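Thioesterase (Xanthomonas campestris pv. campestris, PDB 2FUJ) probably hydrolyses the thioester bond of fatty acyl-CoA molecules, as a tetrameric hotdog-fold thioesterase. Local coordinates at the interface of chains A and B. Coordinates in Å, arbitrary orientation; residue numbers count along the deposited sequence, not the author numbering. Chains: chain A/B, conserved hypothetical protein.

The interface of chains A and B. Residues chain A 30-31, 34, 66, 68; chain B 34, 63-64.
Strand 58-68 of each chain pairs edge to edge with its twin in a hotdog dimer, and A:Val66 and B:Thr64 form an antiparallel bridge between the two sheets. The amide N of A:Val66 donates to the carbonyl O of B:Thr64 at 3.0 Å, and a matching bond returns from B:Thr64 N to A:Val66 O, also 3.0 Å. Beside this bridge the side chains of A:Tyr68 and B:Thr64 cross at about a right angle. The phenol OH of A:Tyr68 and the hydroxyl OG1 of B:Thr64 share a hydrogen bond of 2.7 Å, its direction not settled by the coordinates. B:Thr64 holds OG1 between its backbone N and carbonyl carbon (chi1 52°), which turns the oxygen to the phenol and lets methyl CG2 rest 3.7 Å from ring atom CE2 of A:Tyr68. The same phenol makes a longer bond, 3.3 Å from OH to the backbone O of A:Asn30, approaching from above that carbonyl's plane. One face of the tyrosine ring carries A:Asn30 OD1, 3.5 Å above its centre, while B:Ala63 N lies at the ring edge, in plane. The strand contact is thus tied to the start of helix 30-47. From the twin helix of chain B, methyl CG2 of B:Ile34, anti to the backbone N, packs 3.8 Å from CA of A:Ala31. The two Ile34 side chains reach toward each other tip to tip, but their modelled CD1 methyls overlap, making their exact placement doubtful. Strand pairing therefore joins the two sheets across the two-fold axis, while the helices lying against them meet near their N-terminal ends, within the dimer unit of the tetramer.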
loop_
_atom_site.group_PDB
_atom_site.type_symbol
_atom_site.label_atom_id
_atom_site.label_comp_id
_atom_site.label_asym_id
_atom_site.label_seq_id
_atom_site.Cartn_x
_atom_site.Cartn_y
_atom_site.Cartn_z
ATOM N N ASN A 30 8.097 -5.629 5.561
ATOM C CA ASN A 30 8.955 -4.689 6.280
ATOM C C ASN A 30 8.476 -3.235 6.182
ATOM O O ASN A 30 8.462 -2.503 7.180
ATOM C CB ASN A 30 10.392 -4.741 5.749
ATOM C CG ASN A 30 11.016 -6.116 5.853
ATOM O OD1 ASN A 30 10.956 -6.775 6.894
ATOM N ND2 ASN A 30 11.642 -6.551 4.771
ATOM N N ALA A 31 8.102 -2.816 4.978
ATOM C CA ALA A 31 7.657 -1.444 4.761
ATOM C C ALA A 31 6.435 -1.051 5.588
ATOM O O ALA A 31 6.257 0.117 5.924
ATOM C CB ALA A 31 7.375 -1.222 3.296
ATOM N N ILE A 34 7.126 0.697 9.043
ATOM C CA ILE A 34 7.315 2.136 9.052
ATOM C C ILE A 34 5.937 2.798 9.110
ATOM O O ILE A 34 5.774 3.856 9.716
ATOM C CB ILE A 34 8.078 2.622 7.786
ATOM C CG1 ILE A 34 9.564 2.255 7.878
ATOM C CG2 ILE A 34 7.947 4.133 7.652
ATOM C CD1 ILE A 34 10.330 2.331 6.558
ATOM N N VAL A 66 14.614 0.844 11.592
ATOM C CA VAL A 66 13.769 -0.240 12.073
ATOM C C VAL A 66 14.434 -1.608 12.068
ATOM O O VAL A 66 14.918 -2.072 11.032
ATOM C CB VAL A 66 12.479 -0.283 11.211
ATOM C CG1 VAL A 66 11.495 -1.316 11.740
ATOM C CG2 VAL A 66 11.848 1.096 11.179
ATOM N N TYR A 68 13.998 -5.650 12.614
ATOM C CA TYR A 68 12.977 -6.689 12.542
ATOM C C TYR A 68 13.433 -7.873 13.383
ATOM O O TYR A 68 14.354 -8.590 13.011
ATOM C CB TYR A 68 12.782 -7.066 11.077
ATOM C CG TYR A 68 12.460 -5.851 10.230
ATOM C CD1 TYR A 68 11.173 -5.318 10.198
ATOM C CD2 TYR A 68 13.459 -5.191 9.519
ATOM C CE1 TYR A 68 10.888 -4.164 9.489
ATOM C CE2 TYR A 68 13.184 -4.029 8.805
ATOM C CZ TYR A 68 11.897 -3.519 8.793
ATOM O OH TYR A 68 11.615 -2.370 8.088
ATOM N N ILE B 34 11.231 2.074 1.615
ATOM C CA ILE B 34 11.647 0.726 1.957
ATOM C C ILE B 34 11.195 -0.212 0.837
ATOM O O ILE B 34 11.870 -1.192 0.528
ATOM C CB ILE B 34 11.033 0.263 3.310
ATOM C CG1 ILE B 34 11.730 0.959 4.485
ATOM C CG2 ILE B 34 11.192 -1.244 3.460
ATOM C CD1 ILE B 34 10.980 0.886 5.815
ATOM N N ALA B 63 17.267 -5.426 9.336
ATOM C CA ALA B 63 17.105 -4.005 9.625
ATOM C C ALA B 63 17.092 -3.124 8.374
ATOM O O ALA B 63 17.750 -3.425 7.380
ATOM C CB ALA B 63 18.230 -3.538 10.558
ATOM N N THR B 64 16.318 -2.045 8.435
ATOM C CA THR B 64 16.258 -1.071 7.351
ATOM C C THR B 64 16.576 0.274 7.988
ATOM O O THR B 64 15.901 0.706 8.925
ATOM C CB THR B 64 14.871 -1.001 6.662
ATOM O OG1 THR B 64 13.838 -0.827 7.640
ATOM C CG2 THR B 64 14.623 -2.260 5.851
#